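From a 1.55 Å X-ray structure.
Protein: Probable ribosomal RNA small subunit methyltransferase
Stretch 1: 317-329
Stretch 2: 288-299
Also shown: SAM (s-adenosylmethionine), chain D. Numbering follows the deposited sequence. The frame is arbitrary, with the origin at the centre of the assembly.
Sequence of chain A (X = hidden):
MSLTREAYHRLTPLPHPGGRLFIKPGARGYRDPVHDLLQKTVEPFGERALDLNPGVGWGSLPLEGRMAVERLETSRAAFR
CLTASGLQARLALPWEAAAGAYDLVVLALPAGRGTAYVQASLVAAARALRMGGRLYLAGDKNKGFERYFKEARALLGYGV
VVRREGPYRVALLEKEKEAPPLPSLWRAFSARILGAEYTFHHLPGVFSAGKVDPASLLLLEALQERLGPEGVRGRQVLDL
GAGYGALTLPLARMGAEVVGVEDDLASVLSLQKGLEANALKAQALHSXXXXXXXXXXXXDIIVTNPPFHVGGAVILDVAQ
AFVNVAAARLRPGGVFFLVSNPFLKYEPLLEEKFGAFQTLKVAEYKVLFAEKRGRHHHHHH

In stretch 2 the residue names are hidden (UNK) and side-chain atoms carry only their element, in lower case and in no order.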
# COMPACT_ATOMS: atom_id res chain seq x y z
N ASP A 317 8.41 3.53 10.14
CA ASP A 317 9.54 2.69 9.76
C ASP A 317 9.82 2.74 8.24
O ASP A 317 10.97 2.84 7.83
CB ASP A 317 9.27 1.23 10.12
CG ASP A 317 9.29 0.97 11.61
OD1 ASP A 317 9.87 1.79 12.36
OD2 ASP A 317 8.73 -0.08 12.02
N VAL A 318 8.77 2.67 7.41
CA VAL A 318 8.95 2.72 5.96
C VAL A 318 9.61 4.03 5.54
O VAL A 318 10.53 4.04 4.71
CB VAL A 318 7.62 2.53 5.18
CG1 VAL A 318 7.79 2.83 3.69
CG2 VAL A 318 7.06 1.11 5.41
N ALA A 319 9.11 5.13 6.11
CA ALA A 319 9.63 6.46 5.77
C ALA A 319 11.10 6.62 6.19
O ALA A 319 11.90 7.19 5.45
CB ALA A 319 8.75 7.54 6.37
N GLN A 320 11.46 6.08 7.35
CA GLN A 320 12.86 6.08 7.77
C GLN A 320 13.70 5.26 6.78
O GLN A 320 14.79 5.68 6.39
CB GLN A 320 12.96 5.52 9.18
CG GLN A 320 14.32 5.67 9.82
CD GLN A 320 14.26 5.34 11.32
OE1 GLN A 320 13.21 5.48 11.96
NE2 GLN A 320 15.39 4.91 11.87
N ALA A 321 13.19 4.09 6.37
CA ALA A 321 13.87 3.28 5.37
C ALA A 321 14.07 4.02 4.04
O ALA A 321 15.10 3.85 3.37
CB ALA A 321 13.12 1.97 5.14
N PHE A 322 13.09 4.84 3.65
CA PHE A 322 13.20 5.62 2.43
C PHE A 322 14.44 6.49 2.48
O PHE A 322 15.18 6.58 1.51
CB PHE A 322 11.96 6.51 2.25
CG PHE A 322 10.77 5.83 1.61
CD1 PHE A 322 10.69 4.45 1.45
CD2 PHE A 322 9.70 6.62 1.18
CE1 PHE A 322 9.57 3.89 0.84
CE2 PHE A 322 8.60 6.08 0.58
CZ PHE A 322 8.53 4.70 0.40
N VAL A 323 14.66 7.14 3.63
CA VAL A 323 15.83 8.02 3.77
C VAL A 323 17.12 7.21 3.70
O VAL A 323 18.03 7.60 2.99
CB VAL A 323 15.78 8.78 5.09
CG1 VAL A 323 17.06 9.63 5.30
CG2 VAL A 323 14.57 9.67 5.09
N ASN A 324 17.17 6.09 4.42
CA ASN A 324 18.39 5.26 4.42
C ASN A 324 18.66 4.74 3.02
O ASN A 324 19.81 4.73 2.55
CB ASN A 324 18.27 4.08 5.39
CG ASN A 324 18.05 4.52 6.83
OD1 ASN A 324 18.35 5.65 7.21
ND2 ASN A 324 17.51 3.61 7.65
N VAL A 325 17.60 4.31 2.34
CA VAL A 325 17.76 3.80 0.98
C VAL A 325 18.20 4.91 0.01
O VAL A 325 19.08 4.70 -0.81
CB VAL A 325 16.48 3.05 0.52
CG1 VAL A 325 16.49 2.80 -0.99
CG2 VAL A 325 16.36 1.74 1.28
N ALA A 326 17.62 6.11 0.14
CA ALA A 326 18.00 7.22 -0.72
C ALA A 326 19.49 7.50 -0.63
O ALA A 326 20.17 7.68 -1.66
CB ALA A 326 17.20 8.45 -0.35
N ALA A 327 20.01 7.55 0.59
CA ALA A 327 21.44 7.79 0.79
C ALA A 327 22.29 6.71 0.12
O ALA A 327 23.33 7.00 -0.50
CB ALA A 327 21.75 7.87 2.28
N ALA A 328 21.85 5.46 0.26
CA ALA A 328 22.58 4.31 -0.24
C ALA A 328 22.51 4.15 -1.76
O ALA A 328 23.43 3.59 -2.37
CB ALA A 328 22.11 3.03 0.47
N ARG A 329 21.44 4.64 -2.37
CA ARG A 329 21.18 4.42 -3.79
C ARG A 329 21.65 5.57 -4.66
O ARG A 329 21.63 5.44 -5.88
CB ARG A 329 19.69 4.18 -4.04
CG ARG A 329 19.09 2.88 -3.47
CD ARG A 329 19.37 1.75 -4.43
NE ARG A 329 18.90 0.45 -3.95
CZ ARG A 329 19.25 -0.71 -4.50
NH1 ARG A 329 20.08 -0.74 -5.55
NH2 ARG A 329 18.78 -1.84 -4.00
N UNK A 288 8.78 -3.54 -2.16
CA UNK A 288 8.84 -3.07 -0.77
C UNK A 288 10.12 -2.23 -0.69
O UNK A 288 11.22 -2.77 -0.71
c UNK A 288 8.92 -4.27 0.17
o UNK A 288 8.81 -2.69 1.96
c UNK A 288 9.04 -3.88 1.64
o UNK A 288 9.35 -4.77 2.47
N UNK A 289 9.96 -0.91 -0.70
CA UNK A 289 11.08 0.04 -0.79
C UNK A 289 11.92 -0.37 -2.02
O UNK A 289 11.37 -0.46 -3.13
c UNK A 289 12.72 1.49 0.49
c UNK A 289 11.88 0.22 0.55
c UNK A 289 10.93 0.37 1.73
N UNK A 290 13.21 -0.64 -1.85
CA UNK A 290 14.05 -0.98 -3.00
C UNK A 290 14.24 -2.48 -3.22
O UNK A 290 15.17 -2.89 -3.93
o UNK A 290 15.56 -1.19 -0.66
c UNK A 290 15.42 -0.31 -2.89
o UNK A 290 17.42 -0.57 -1.63
c UNK A 290 16.18 -0.72 -1.64
N UNK A 291 13.37 -3.29 -2.63
CA UNK A 291 13.49 -4.75 -2.72
C UNK A 291 13.60 -5.26 -4.15
O UNK A 291 14.33 -6.22 -4.43
o UNK A 291 10.01 -6.27 -3.22
o UNK A 291 10.82 -8.32 -3.46
c UNK A 291 12.09 -6.85 -2.18
c UNK A 291 10.88 -7.16 -3.02
c UNK A 291 12.30 -5.37 -1.99
N UNK A 292 12.87 -4.60 -5.06
CA UNK A 292 12.82 -5.05 -6.47
C UNK A 292 14.07 -4.69 -7.27
O UNK A 292 14.26 -5.21 -8.38
c UNK A 292 11.60 -4.46 -7.16
N UNK A 293 14.92 -3.81 -6.74
CA UNK A 293 16.08 -3.33 -7.50
C UNK A 293 17.24 -4.30 -7.38
O UNK A 293 17.31 -5.09 -6.43
c UNK A 293 14.72 -0.62 -8.29
c UNK A 293 15.48 -0.83 -6.98
c UNK A 293 16.53 -1.94 -7.04
c UNK A 293 16.12 0.46 -6.53
N UNK A 294 18.15 -4.23 -8.34
CA UNK A 294 19.39 -4.99 -8.21
C UNK A 294 20.19 -4.36 -7.08
O UNK A 294 19.97 -3.20 -6.72
c UNK A 294 20.23 -4.94 -9.50
c UNK A 294 19.49 -5.61 -10.64
o UNK A 294 20.49 -3.57 -9.84
N UNK A 295 21.12 -5.13 -6.52
CA UNK A 295 22.03 -4.61 -5.52
C UNK A 295 22.78 -3.36 -6.03
O UNK A 295 23.00 -2.42 -5.28
c UNK A 295 24.66 -6.65 -3.49
o UNK A 295 25.91 -6.59 -3.42
c UNK A 295 23.03 -5.71 -5.15
c UNK A 295 23.92 -5.42 -3.96
o UNK A 295 24.01 -7.68 -3.19
N UNK A 296 23.11 -3.37 -7.32
CA UNK A 296 23.99 -2.36 -7.91
C UNK A 296 23.33 -1.05 -8.37
O UNK A 296 24.03 -0.06 -8.59
o UNK A 296 23.61 -5.83 -11.01
c UNK A 296 23.98 -3.61 -10.19
c UNK A 296 23.77 -5.11 -9.99
c UNK A 296 24.81 -2.96 -9.07
o UNK A 296 23.74 -5.58 -8.83
N UNK A 297 22.00 -1.05 -8.50
CA UNK A 297 21.33 0.11 -9.11
C UNK A 297 21.58 1.39 -8.31
O UNK A 297 21.40 1.41 -7.09
c UNK A 297 19.83 -0.15 -9.24
N UNK A 298 22.02 2.43 -9.01
CA UNK A 298 22.20 3.76 -8.42
C UNK A 298 21.51 4.85 -9.25
O UNK A 298 21.12 4.62 -10.40
c UNK A 298 24.15 3.16 -5.98
n UNK A 298 23.54 0.48 -5.30
n UNK A 298 25.57 0.27 -4.22
c UNK A 298 24.70 1.00 -4.91
c UNK A 298 23.69 4.11 -8.27
n UNK A 298 25.01 2.26 -5.22
c UNK A 298 24.51 3.12 -7.46
N UNK A 299 21.34 6.03 -8.66
CA UNK A 299 20.54 7.06 -9.29
C UNK A 299 21.18 8.42 -9.12
O UNK A 299 22.02 8.61 -8.24
c UNK A 299 16.96 4.32 -10.22
c UNK A 299 19.12 7.05 -8.69
c UNK A 299 17.15 3.26 -9.31
c UNK A 299 18.40 5.74 -8.89
c UNK A 299 17.97 3.44 -8.20
c UNK A 299 17.60 5.54 -10.01
c UNK A 299 18.59 4.68 -7.99
N SAM D . 4.46 9.70 -4.67
CA SAM D . 2.95 9.72 -4.60
C SAM D . 2.49 11.16 -4.54
O SAM D . 3.36 12.01 -4.32
OXT SAM D . 1.28 11.42 -4.68
CB SAM D . 2.44 8.99 -3.35
CG SAM D . 2.93 9.55 -2.01
SD SAM D . 2.15 8.68 -0.61
CE SAM D . 2.32 9.90 0.72
C5' SAM D . 3.37 7.44 -0.07
C4' SAM D . 3.39 6.22 -0.98
O4' SAM D . 4.31 5.32 -0.36
C3' SAM D . 2.05 5.50 -1.13
O3' SAM D . 1.68 5.35 -2.50
C2' SAM D . 2.29 4.16 -0.43
O2' SAM D . 1.53 3.07 -0.92
C1' SAM D . 3.79 4.03 -0.64
N9 SAM D . 4.38 3.05 0.25
C8 SAM D . 3.99 2.69 1.54
N7 SAM D . 4.84 1.74 2.01
C5 SAM D . 5.76 1.48 1.01
C6 SAM D . 6.83 0.59 0.90
N6 SAM D . 7.14 -0.26 1.89
N1 SAM D . 7.56 0.60 -0.27
C2 SAM D . 7.24 1.45 -1.31
N3 SAM D . 6.15 2.30 -1.25
C4 SAM D . 5.45 2.31 -0.09

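Position 288 carries two carbons, the second bearing two oxygens: a short carboxylate, Asp-288. It barely meets the helix 317-329 and serves the cofactor instead, its OD1 accepting a hydrogen bond from SAM N6 at 2.9 Å.

Position 289 has one carbon bearing two more, a beta-branched apolar side chain whose CA-to-CB bond points toward the helix. This is Val-289. CG1 lies 3.7 Å from Phe-322 CD1 and 3.7 Å from Val-325 CG2, while CG2 is 4.4 Å from Ala-321 CB, so both methyls pack against apolar side chains of the helix; the backbone N donates to SAM N1 at 2.9 Å.

Position 290 again shows two carbons and a terminal pair of oxygens, one of them 2.9 Å from NE of Arg-329. Asp-290 thus supplies a buried negative charge that forms a salt bridge with Arg-329.

At 291, three carbons end in two oxygens, and the CA-to-CB bond points away from the helix: Glu-291, whose OE1 accepts a hydrogen bond from Asp-288 N at 3.2 Å. Position 292, a single exposed carbon, is Ala-292, a small side chain with no partner on the helix.

Four carbons forked at the second mark 293 as Leu-293, whose CB sits over one face of the guanidinium, 3.8 Å from Arg-329 NH2. At 294 a carbon bears one oxygen and one carbon, hence Thr-294; its backbone O lies 2.7 Å from Arg-329 NH1.

Positions 295 and 296 each have three carbons and two carboxylate oxygens. They are Glu-295 and Glu-296, both exposed, as suits charged groups.

Position 297 has one carbon, 3.7 Å from Arg-329 NH1: Ala-297, small beside the guanidinium that its backbone O binds. Its N makes a weak hydrogen bond to Thr-294 OG1 (3.2 Å), a use for the hydroxyl. At 298, three carbons, a nitrogen and a carbon with two nitrogens spell Arg-298. Its NH1 is 3.7 Å from Arg-329 NH1, a like-charge approach accompanied by hydrogen bonds from Arg-298 NH1 to the O atoms of Glu-295 and Ala-297, each 2.9 Å.

Position 299 ends in a six-carbon ring on one carbon, Phe-299; the large apolar ring suits a buried site, its CD2 4.1 Å from Arg-329 CB.

The contact has two parts. Val-289 packs against the helix, next to the cofactor. Arg-329 is held by the loop: NE and NH2 both donate to Asp-290 OD2 (2.9 and 3.0 Å), NH1 donates to Thr-294 O and to Ala-297 O (3.0 Å), and its backbone O accepts from Phe-299 N at 2.9 Å.

Stretch 2 (288-299) DVDEALTEEARF
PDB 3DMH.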